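Cellulase (Soil metagenome, PDB 5I2U) probably hydrolyses beta-1,4-glucosidic bonds of cellulose as a halotolerant TIM-barrel glycoside hydrolase of family 5. Local coordinates at residues E171-T174 against Y175-V179; V194-P197 against H198-D202; H228-W231 against L232-T236. One frame throughout, in Å; residues are numbered along the deposited sequence.

Contact 1 (E171-T174 against Y175-V179); sequences EVKT and YSEEV
Val172 and Ser176 meet one turn apart on the inner side of helix 169-186. This helix connects barrel strands 156-159 and 192-194 in a beta-alpha-beta unit of the TIM barrel. The buried side is compact. Val172 O takes two hydrogen bonds, from Ser176 N and from Ser176 OG at 2.8 Å, and the two donors arrive from opposite faces of the carbonyl plane. Ser176 OG stands anti to its own carbonyl carbon (chi1 -67°), which turns it back along the helix to that oxygen. The buried hydroxyl is thereby satisfied within the helix. Val172 packs on Trp161 and Phe167. Tyr175 swings away from the earlier turn, bonds Ile160 O through OH, and has Val179 CG2 over one ring face.

The outer side is looser and more polar. Lys173 is extended and crosses Glu177 obliquely. Their salt bridge is long, 3.6 Å from Lys173 NZ to Glu177 OE2, and CE lies slightly nearer that oxygen. Asp209 is the stronger acid partner of Lys173 NZ, so the charge is probably shared. Thr174 and Glu178 run side by side, with Thr174 CG2 3.6 Å from Glu178 OE2. Glu178 sends OE1 to Lys140, and Thr174 OG1 bonds Glu170 O. A water donates to Glu177 OE1 at 3.0 Å and, weakly, to Thr174 OG1 at 3.4 Å.

Contact 2 (V194-P197 against H198-D202); sequences VGSP and HWDQD
The loop that leaves barrel strand 192-194 of this TIM barrel winds into a short, weakly bonded left-handed turn, in which His198, Trp199 and Asp200 all have positive phi. Ser196 and Asp200 fasten its start. Ser196 N donates to Asp200 OD1 at 2.9 Å, on the anti lone pair. Asp200 N returns a bond to Ser196 O at 2.8 Å. One residue thus holds both the N-H and the C=O of Ser196, through its side chain and its backbone. Asp200 CG lies anti to its carbonyl carbon (chi1 -43°), and OD1 reaches back to the strand exit, 3.0 Å from Gly195 CA. Ser196 OG is buried without a polar partner, 3.4 Å from Asp200 CA.

Pro197 O closes the far end of the turn. It accepts from Asp202 N at 3.2 Å, and weakly from Gln201 N. The Asp202 side chain crosses the Pro197 ring at about a right angle, with OD2 3.5 Å from Pro197 CB. Trp169 and Val172 of helix 169-186 also pack on the ring. Asp202 OD2 accepts from His198 ND1 at 2.7 Å, nearly straight at 172°. An alanine in place of Asp202 would probably leave His198 ND1 without its acceptor and the imidazole free to turn. Asp202 OD2 lies in the plane of the His198 ring and uses its syn lone pair.

Contact 3 (H228-W231 against L232-T236); sequences HEAW and LRDRT
Trp231 and Leu232 make the main apolar contact in the first turn of helix 230-241, which links strands 217-224 and 246-252 of the barrel. Leu232 CB sits over one face of the indole, 4.0 Å from the centroid of its six-membered ring, in a CH-pi contact. Trp231 CG lies between its backbone N and carbonyl carbon (chi1 60°), and this folds the indole over the start of the next residue. The two methyls of Leu232 divide: CD1 lies near Trp231 CZ3, and Leu232 CD2 touches His228 CB at 3.8 Å. Leu232 also packs on Met221 and Phe223 of barrel strand 217-224.

Each arginine turns one face of its guanidinium to carbon. Trp231 CZ3 stands over the centre of the Arg235 guanidinium, 3.9 Å from CZ, while NH1 lies at the indole edge. The two planes are 60° apart, so this is no parallel stack. Ala230 CA lies over one face of the Arg233 guanidinium, near its rim, 3.5 Å from Arg233 NH2.

Backbone bonds form the turn. Arg235 N to Trp231 O is short and straight, 2.7 Å and 174°. Asp234 N binds Ala230 O at 3.1 Å, and Leu232 N reaches Glu229 O only weakly. The chemistry implies a mixed surface: both arginines put a guanidinium face against carbon, while Arg235 NH1 bonds Gln201 O and Arg233 keeps a cation-pi contact with Tyr270.

Overall arrangement
Contact 2 is the buried one of the three. Contact 1 is partly buried, and contact 3 lies at the surface. Contacts 1 and 3 each lie along about two turns of a barrel helix, whereas contact 2 shapes a loop at the end of a strand. It touches both others. Val172 packs on Gly195 and Pro197, while Gln201 meets His228 and Trp231, and Arg235 makes a long, weak ion pair with Asp202. Contacts 1 and 3 stay about 13 Å apart at their nearest atoms. Contact 1 pairs opposite charges outside, contact 2 relies on aspartates gripping backbone and imidazole, and contact 3 sets arginines against apolar groups.

Contact 1 (E171-T174 against Y175-V179)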
ATOM      1  N   GLU A 171       1.388 -10.433 -19.140  1.00 54.98           N
ATOM      2  CA  GLU A 171       2.750  -9.905 -18.956  1.00 54.90           C
ATOM      3  C   GLU A 171       3.044  -9.536 -17.483  1.00 55.61           C
ATOM      4  O   GLU A 171       4.183  -9.686 -17.006  1.00 46.37           O
ATOM      5  CB  GLU A 171       2.960  -8.691 -19.855  1.00 55.71           C
ATOM      6  CG  GLU A 171       4.402  -8.216 -19.954  1.00 58.37           C
ATOM      7  CD  GLU A 171       4.594  -7.093 -20.963  1.00 60.22           C
ATOM      8  OE1 GLU A 171       3.629  -6.721 -21.673  1.00 56.39           O
ATOM      9  OE2 GLU A 171       5.723  -6.565 -21.045  1.00 64.44           O
ATOM     10  N   VAL A 172       2.011  -9.063 -16.785  1.00 45.58           N
ATOM     11  CA  VAL A 172       2.123  -8.701 -15.383  1.00 48.22           C
ATOM     12  C   VAL A 172       2.112  -9.955 -14.502  1.00 46.18           C
ATOM     13  O   VAL A 172       2.785 -10.001 -13.473  1.00 46.98           O
ATOM     14  CB  VAL A 172       1.002  -7.710 -14.954  1.00 47.03           C
ATOM     15  CG1 VAL A 172       1.131  -7.347 -13.472  1.00 43.25           C
ATOM     16  CG2 VAL A 172       1.051  -6.444 -15.808  1.00 43.24           C
ATOM     17  N   LYS A 173       1.340 -10.960 -14.900  1.00 49.74           N
ATOM     18  CA  LYS A 173       1.327 -12.260 -14.203  1.00 50.36           C
ATOM     19  C   LYS A 173       2.685 -12.956 -14.269  1.00 44.93           C
ATOM     20  O   LYS A 173       3.096 -13.577 -13.301  1.00 47.45           O
ATOM     21  CB  LYS A 173       0.251 -13.180 -14.796  1.00 51.19           C
ATOM     22  CG  LYS A 173      -0.028 -14.465 -14.021  1.00 52.52           C
ATOM     23  CD  LYS A 173      -0.845 -15.427 -14.870  1.00 60.12           C
ATOM     24  CE  LYS A 173      -1.248 -16.675 -14.110  1.00 64.93           C
ATOM     25  NZ  LYS A 173      -1.387 -17.846 -15.021  1.00 72.23           N
ATOM     26  N   THR A 174       3.354 -12.876 -15.420  1.00 46.46           N
ATOM     27  CA  THR A 174       4.672 -13.492 -15.605  1.00 47.83           C
ATOM     28  C   THR A 174       5.693 -12.822 -14.703  1.00 45.87           C
ATOM     29  O   THR A 174       6.398 -13.495 -13.961  1.00 50.83           O
ATOM     30  CB  THR A 174       5.136 -13.396 -17.071  1.00 55.07           C
ATOM     31  OG1 THR A 174       4.105 -13.903 -17.939  1.00 54.34           O
ATOM     32  CG2 THR A 174       6.433 -14.192 -17.297  1.00 56.43           C
ATOM     33  N   TYR A 175       5.751 -11.494 -14.766  1.00 43.54           N
ATOM     34  CA  TYR A 175       6.561 -10.686 -13.855  1.00 40.59           C
ATOM     35  C   TYR A 175       6.329 -11.090 -12.409  1.00 38.96           C
ATOM     36  O   TYR A 175       7.274 -11.269 -11.631  1.00 33.20           O
ATOM     37  CB  TYR A 175       6.204  -9.206 -14.053  1.00 41.52           C
ATOM     38  CG  TYR A 175       6.734  -8.195 -13.040  1.00 37.90           C
ATOM     39  CD1 TYR A 175       6.179  -8.089 -11.754  1.00 39.17           C
ATOM     40  CD2 TYR A 175       7.742  -7.304 -13.385  1.00 38.83           C
ATOM     41  CE1 TYR A 175       6.634  -7.151 -10.839  1.00 39.01           C
ATOM     42  CE2 TYR A 175       8.206  -6.354 -12.472  1.00 41.01           C
ATOM     43  CZ  TYR A 175       7.645  -6.276 -11.201  1.00 42.20           C
ATOM     44  OH  TYR A 175       8.097  -5.338 -10.290  1.00 38.71           O
ATOM     45  N   SER A 176       5.054 -11.240 -12.067  1.00 40.03           N
ATOM     46  CA  SER A 176       4.640 -11.539 -10.703  1.00 41.56           C
ATOM     47  C   SER A 176       5.039 -12.942 -10.258  1.00 40.50           C
ATOM     48  O   SER A 176       5.576 -13.107  -9.162  1.00 35.81           O
ATOM     49  CB  SER A 176       3.133 -11.332 -10.554  1.00 39.58           C
ATOM     50  OG  SER A 176       2.845  -9.962 -10.705  1.00 42.53           O
ATOM     51  N   GLU A 177       4.765 -13.940 -11.103  1.00 41.79           N
ATOM     52  CA  GLU A 177       5.234 -15.332 -10.873  1.00 46.62           C
ATOM     53  C   GLU A 177       6.745 -15.359 -10.618  1.00 42.50           C
ATOM     54  O   GLU A 177       7.206 -15.953  -9.646  1.00 44.72           O
ATOM     55  CB  GLU A 177       4.889 -16.248 -12.063  1.00 46.74           C
ATOM     56  CG  GLU A 177       3.414 -16.639 -12.149  1.00 51.70           C
ATOM     57  CD  GLU A 177       2.971 -17.168 -13.517  1.00 55.82           C
ATOM     58  OE1 GLU A 177       3.679 -16.976 -14.540  1.00 56.42           O
ATOM     59  OE2 GLU A 177       1.882 -17.780 -13.572  1.00 55.55           O
ATOM     60  N   GLU A 178       7.498 -14.667 -11.470  1.00 40.78           N
ATOM     61  CA  GLU A 178       8.955 -14.653 -11.368  1.00 43.95           C
ATOM     62  C   GLU A 178       9.505 -13.949 -10.122  1.00 41.47           C
ATOM     63  O   GLU A 178      10.436 -14.447  -9.502  1.00 35.84           O
ATOM     64  CB  GLU A 178       9.567 -14.065 -12.637  1.00 49.22           C
ATOM     65  CG  GLU A 178       9.472 -15.010 -13.825  1.00 53.72           C
ATOM     66  CD  GLU A 178      10.081 -14.449 -15.099  1.00 57.32           C
ATOM     67  OE1 GLU A 178      10.885 -13.502 -15.027  1.00 54.46           O
ATOM     68  OE2 GLU A 178       9.748 -14.976 -16.183  1.00 66.61           O
ATOM     69  N   VAL A 179       8.906 -12.820  -9.745  1.00 41.11           N
ATOM     70  CA  VAL A 179       9.304 -12.094  -8.529  1.00 37.29           C
ATOM     71  C   VAL A 179       8.855 -12.836  -7.278  1.00 33.22           C
ATOM     72  O   VAL A 179       9.616 -12.937  -6.305  1.00 26.86           O
ATOM     73  CB  VAL A 179       8.760 -10.641  -8.533  1.00 38.41           C
ATOM     74  CG1 VAL A 179       9.028  -9.944  -7.208  1.00 37.88           C
ATOM     75  CG2 VAL A 179       9.388  -9.846  -9.676  1.00 39.44           C
TER
HETATM   76  O   HOH W   1       3.373 -17.165 -17.517  1.00 37.24           O

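Contact 2 (V194-P197 against H198-D202)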
ATOM      1  N   VAL A 194      -0.031  -8.058  -5.205  1.00 37.14           N
ATOM      2  CA  VAL A 194       0.194  -8.151  -6.656  1.00 34.15           C
ATOM      3  C   VAL A 194      -0.662  -7.144  -7.409  1.00 32.83           C
ATOM      4  O   VAL A 194      -1.880  -7.174  -7.328  1.00 33.88           O
ATOM      5  CB  VAL A 194      -0.127  -9.569  -7.172  1.00 36.45           C
ATOM      6  CG1 VAL A 194      -0.017  -9.650  -8.699  1.00 36.97           C
ATOM      7  CG2 VAL A 194       0.804 -10.574  -6.515  1.00 38.74           C
ATOM      8  N   GLY A 195      -0.005  -6.274  -8.161  1.00 34.56           N
ATOM      9  CA  GLY A 195      -0.665  -5.274  -8.959  1.00 37.28           C
ATOM     10  C   GLY A 195      -1.219  -5.861 -10.236  1.00 41.72           C
ATOM     11  O   GLY A 195      -0.858  -6.971 -10.625  1.00 43.18           O
ATOM     12  N   SER A 196      -2.093  -5.097 -10.884  1.00 42.58           N
ATOM     13  CA  SER A 196      -2.691  -5.487 -12.153  1.00 41.86           C
ATOM     14  C   SER A 196      -2.827  -4.264 -13.071  1.00 42.05           C
ATOM     15  O   SER A 196      -2.730  -3.120 -12.597  1.00 37.45           O
ATOM     16  CB  SER A 196      -4.042  -6.173 -11.922  1.00 40.41           C
ATOM     17  OG  SER A 196      -4.962  -5.322 -11.281  1.00 37.21           O
ATOM     18  N   PRO A 197      -3.038  -4.499 -14.388  1.00 42.18           N
ATOM     19  CA  PRO A 197      -3.006  -3.370 -15.328  1.00 44.01           C
ATOM     20  C   PRO A 197      -4.119  -2.345 -15.132  1.00 44.44           C
ATOM     21  O   PRO A 197      -5.114  -2.611 -14.441  1.00 45.15           O
ATOM     22  CB  PRO A 197      -3.111  -4.038 -16.713  1.00 45.31           C
ATOM     23  CG  PRO A 197      -2.813  -5.476 -16.493  1.00 44.61           C
ATOM     24  CD  PRO A 197      -3.248  -5.777 -15.093  1.00 42.51           C
ATOM     25  N   HIS A 198      -3.910  -1.180 -15.735  1.00 44.02           N
ATOM     26  CA  HIS A 198      -4.769  -0.012 -15.562  1.00 46.98           C
ATOM     27  C   HIS A 198      -4.856   0.401 -14.095  1.00 44.51           C
ATOM     28  O   HIS A 198      -5.940   0.576 -13.546  1.00 42.82           O
ATOM     29  CB  HIS A 198      -6.148  -0.228 -16.212  1.00 50.91           C
ATOM     30  CG  HIS A 198      -6.088  -0.317 -17.703  1.00 56.97           C
ATOM     31  ND1 HIS A 198      -6.198  -1.507 -18.386  1.00 60.60           N
ATOM     32  CD2 HIS A 198      -5.895   0.639 -18.643  1.00 60.17           C
ATOM     33  CE1 HIS A 198      -6.088  -1.281 -19.682  1.00 61.94           C
ATOM     34  NE2 HIS A 198      -5.906   0.015 -19.866  1.00 61.11           N
ATOM     35  N   TRP A 199      -3.686   0.569 -13.481  1.00 43.51           N
ATOM     36  CA  TRP A 199      -3.552   1.119 -12.129  1.00 40.13           C
ATOM     37  C   TRP A 199      -4.289   0.272 -11.104  1.00 37.84           C
ATOM     38  O   TRP A 199      -5.028   0.786 -10.270  1.00 38.28           O
ATOM     39  CB  TRP A 199      -3.998   2.596 -12.130  1.00 39.77           C
ATOM     40  CG  TRP A 199      -3.308   3.344 -13.230  1.00 38.71           C
ATOM     41  CD1 TRP A 199      -2.019   3.799 -13.221  1.00 38.41           C
ATOM     42  CD2 TRP A 199      -3.833   3.648 -14.535  1.00 37.74           C
ATOM     43  NE1 TRP A 199      -1.725   4.409 -14.414  1.00 41.33           N
ATOM     44  CE2 TRP A 199      -2.818   4.330 -15.241  1.00 37.68           C
ATOM     45  CE3 TRP A 199      -5.068   3.433 -15.163  1.00 37.80           C
ATOM     46  CZ2 TRP A 199      -2.994   4.798 -16.549  1.00 43.09           C
ATOM     47  CZ3 TRP A 199      -5.253   3.899 -16.465  1.00 40.58           C
ATOM     48  CH2 TRP A 199      -4.214   4.576 -17.147  1.00 42.43           C
ATOM     49  N   ASP A 200      -4.072  -1.039 -11.187  1.00 34.88           N
ATOM     50  CA  ASP A 200      -4.757  -2.023 -10.344  1.00 34.78           C
ATOM     51  C   ASP A 200      -6.294  -1.907 -10.419  1.00 38.68           C
ATOM     52  O   ASP A 200      -6.974  -1.927  -9.388  1.00 39.43           O
ATOM     53  CB  ASP A 200      -4.267  -1.950  -8.898  1.00 35.05           C
ATOM     54  CG  ASP A 200      -2.758  -1.806  -8.800  1.00 38.76           C
ATOM     55  OD1 ASP A 200      -2.037  -2.635  -9.403  1.00 41.57           O
ATOM     56  OD2 ASP A 200      -2.295  -0.859  -8.122  1.00 35.00           O
ATOM     57  N   GLN A 201      -6.822  -1.778 -11.641  1.00 37.81           N
ATOM     58  CA  GLN A 201      -8.275  -1.818 -11.894  1.00 42.73           C
ATOM     59  C   GLN A 201      -8.747  -3.095 -12.601  1.00 42.82           C
ATOM     60  O   GLN A 201      -9.930  -3.404 -12.561  1.00 46.32           O
ATOM     61  CB  GLN A 201      -8.708  -0.604 -12.714  1.00 44.86           C
ATOM     62  CG  GLN A 201      -8.547   0.731 -11.989  1.00 46.00           C
ATOM     63  CD  GLN A 201      -8.683   1.927 -12.908  1.00 46.01           C
ATOM     64  OE1 GLN A 201      -9.267   1.831 -13.989  1.00 48.02           O
ATOM     65  NE2 GLN A 201      -8.124   3.058 -12.497  1.00 43.65           N
ATOM     66  N   ASP A 202      -7.835  -3.858 -13.205  1.00 47.41           N
ATOM     67  CA  ASP A 202      -8.213  -5.027 -14.012  1.00 48.46           C
ATOM     68  C   ASP A 202      -8.245  -6.328 -13.218  1.00 48.55           C
ATOM     69  O   ASP A 202      -7.654  -7.321 -13.620  1.00 50.29           O
ATOM     70  CB  ASP A 202      -7.293  -5.158 -15.227  1.00 44.05           C
ATOM     71  CG  ASP A 202      -7.417  -3.990 -16.169  1.00 44.31           C
ATOM     72  OD1 ASP A 202      -8.398  -3.234 -16.038  1.00 45.65           O
ATOM     73  OD2 ASP A 202      -6.539  -3.813 -17.043  1.00 41.25           O
TER

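Contact 3 (H228-W231 against L232-T236)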
ATOM      1  N   HIS A 228     -13.365   7.512  -9.794  1.00 46.76           N
ATOM      2  CA  HIS A 228     -13.754   6.143 -10.063  1.00 44.70           C
ATOM      3  C   HIS A 228     -15.097   5.857  -9.402  1.00 46.31           C
ATOM      4  O   HIS A 228     -15.211   5.833  -8.173  1.00 45.68           O
ATOM      5  CB  HIS A 228     -12.651   5.178  -9.611  1.00 45.93           C
ATOM      6  CG  HIS A 228     -11.348   5.383 -10.333  1.00 46.31           C
ATOM      7  ND1 HIS A 228     -10.146   5.565  -9.681  1.00 44.98           N
ATOM      8  CD2 HIS A 228     -11.067   5.460 -11.655  1.00 44.56           C
ATOM      9  CE1 HIS A 228      -9.180   5.733 -10.567  1.00 44.48           C
ATOM     10  NE2 HIS A 228      -9.715   5.678 -11.773  1.00 47.12           N
ATOM     11  N   GLU A 229     -16.106   5.648 -10.245  1.00 45.85           N
ATOM     12  CA  GLU A 229     -17.491   5.451  -9.814  1.00 48.36           C
ATOM     13  C   GLU A 229     -17.769   3.996  -9.385  1.00 47.56           C
ATOM     14  O   GLU A 229     -16.830   3.203  -9.210  1.00 48.14           O
ATOM     15  CB  GLU A 229     -18.433   5.919 -10.934  1.00 52.00           C
ATOM     16  CG  GLU A 229     -18.280   7.401 -11.232  1.00 51.58           C
ATOM     17  CD  GLU A 229     -19.225   7.910 -12.294  1.00 56.27           C
ATOM     18  OE1 GLU A 229     -19.789   7.090 -13.062  1.00 58.47           O
ATOM     19  OE2 GLU A 229     -19.387   9.153 -12.360  1.00 54.74           O
ATOM     20  N   ALA A 230     -19.045   3.667  -9.177  1.00 44.74           N
ATOM     21  CA  ALA A 230     -19.484   2.370  -8.625  1.00 45.65           C
ATOM     22  C   ALA A 230     -19.000   1.111  -9.349  1.00 43.09           C
ATOM     23  O   ALA A 230     -18.829   0.076  -8.716  1.00 45.46           O
ATOM     24  CB  ALA A 230     -21.011   2.347  -8.518  1.00 47.19           C
ATOM     25  N   TRP A 231     -18.772   1.198 -10.658  1.00 45.90           N
ATOM     26  CA  TRP A 231     -18.291   0.052 -11.434  1.00 44.97           C
ATOM     27  C   TRP A 231     -17.081  -0.662 -10.802  1.00 49.49           C
ATOM     28  O   TRP A 231     -17.060  -1.899 -10.731  1.00 53.58           O
ATOM     29  CB  TRP A 231     -17.983   0.447 -12.881  1.00 47.42           C
ATOM     30  CG  TRP A 231     -16.932   1.509 -13.071  1.00 54.02           C
ATOM     31  CD1 TRP A 231     -17.130   2.861 -13.140  1.00 56.08           C
ATOM     32  CD2 TRP A 231     -15.524   1.305 -13.252  1.00 56.30           C
ATOM     33  NE1 TRP A 231     -15.939   3.509 -13.343  1.00 53.02           N
ATOM     34  CE2 TRP A 231     -14.934   2.580 -13.412  1.00 54.23           C
ATOM     35  CE3 TRP A 231     -14.702   0.168 -13.290  1.00 53.95           C
ATOM     36  CZ2 TRP A 231     -13.555   2.752 -13.607  1.00 52.37           C
ATOM     37  CZ3 TRP A 231     -13.328   0.340 -13.483  1.00 49.87           C
ATOM     38  CH2 TRP A 231     -12.775   1.625 -13.642  1.00 50.86           C
ATOM     39  N   LEU A 232     -16.117   0.114 -10.296  1.00 43.53           N
ATOM     40  CA  LEU A 232     -14.876  -0.437  -9.751  1.00 40.22           C
ATOM     41  C   LEU A 232     -15.112  -1.278  -8.482  1.00 43.07           C
ATOM     42  O   LEU A 232     -14.461  -2.318  -8.285  1.00 41.49           O
ATOM     43  CB  LEU A 232     -13.865   0.691  -9.499  1.00 36.50           C
ATOM     44  CG  LEU A 232     -12.452   0.342  -9.006  1.00 36.20           C
ATOM     45  CD1 LEU A 232     -11.815  -0.792  -9.797  1.00 35.63           C
ATOM     46  CD2 LEU A 232     -11.553   1.578  -9.052  1.00 33.60           C
ATOM     47  N   ARG A 233     -16.048  -0.834  -7.637  1.00 44.22           N
ATOM     48  CA  ARG A 233     -16.490  -1.620  -6.471  1.00 43.36           C
ATOM     49  C   ARG A 233     -17.187  -2.924  -6.875  1.00 45.00           C
ATOM     50  O   ARG A 233     -16.991  -3.964  -6.233  1.00 41.32           O
ATOM     51  CB  ARG A 233     -17.444  -0.812  -5.608  1.00 41.98           C
ATOM     52  CG  ARG A 233     -16.826   0.383  -4.905  1.00 44.65           C
ATOM     53  CD  ARG A 233     -17.779   0.912  -3.833  1.00 47.22           C
ATOM     54  NE  ARG A 233     -18.969   1.546  -4.413  1.00 44.83           N
ATOM     55  CZ  ARG A 233     -19.082   2.830  -4.762  1.00 46.90           C
ATOM     56  NH1 ARG A 233     -18.074   3.698  -4.606  1.00 43.63           N
ATOM     57  NH2 ARG A 233     -20.234   3.263  -5.278  1.00 47.53           N
ATOM     58  N   ASP A 234     -17.998  -2.846  -7.937  1.00 50.95           N
ATOM     59  CA  ASP A 234     -18.743  -4.000  -8.468  1.00 52.82           C
ATOM     60  C   ASP A 234     -17.794  -5.009  -9.109  1.00 51.46           C
ATOM     61  O   ASP A 234     -17.910  -6.221  -8.864  1.00 49.68           O
ATOM     62  CB  ASP A 234     -19.783  -3.557  -9.509  1.00 53.24           C
ATOM     63  CG  ASP A 234     -20.906  -2.730  -8.913  1.00 54.82           C
ATOM     64  OD1 ASP A 234     -21.305  -2.980  -7.757  1.00 57.08           O
ATOM     65  OD2 ASP A 234     -21.431  -1.848  -9.622  1.00 60.24           O
ATOM     66  N   ARG A 235     -16.860  -4.499  -9.919  1.00 45.10           N
ATOM     67  CA  ARG A 235     -15.777  -5.317 -10.461  1.00 46.30           C
ATOM     68  C   ARG A 235     -14.963  -5.996  -9.358  1.00 45.39           C
ATOM     69  O   ARG A 235     -14.665  -7.183  -9.456  1.00 45.24           O
ATOM     70  CB  ARG A 235     -14.840  -4.484 -11.310  1.00 47.16           C
ATOM     71  CG  ARG A 235     -13.743  -5.306 -11.958  1.00 47.28           C
ATOM     72  CD  ARG A 235     -12.847  -4.437 -12.810  1.00 45.91           C
ATOM     73  NE  ARG A 235     -13.529  -3.958 -14.000  1.00 48.10           N
ATOM     74  CZ  ARG A 235     -12.958  -3.224 -14.954  1.00 51.00           C
ATOM     75  NH1 ARG A 235     -11.673  -2.866 -14.868  1.00 46.77           N
ATOM     76  NH2 ARG A 235     -13.681  -2.839 -16.009  1.00 49.64           N
ATOM     77  N   THR A 236     -14.618  -5.245  -8.317  1.00 40.66           N
ATOM     78  CA  THR A 236     -13.849  -5.805  -7.207  1.00 42.46           C
ATOM     79  C   THR A 236     -14.644  -6.891  -6.477  1.00 41.95           C
ATOM     80  O   THR A 236     -14.100  -7.961  -6.201  1.00 43.27           O
ATOM     81  CB  THR A 236     -13.372  -4.697  -6.231  1.00 43.02           C
ATOM     82  OG1 THR A 236     -12.507  -3.788  -6.939  1.00 42.66           O
ATOM     83  CG2 THR A 236     -12.619  -5.278  -5.054  1.00 38.22           C
TER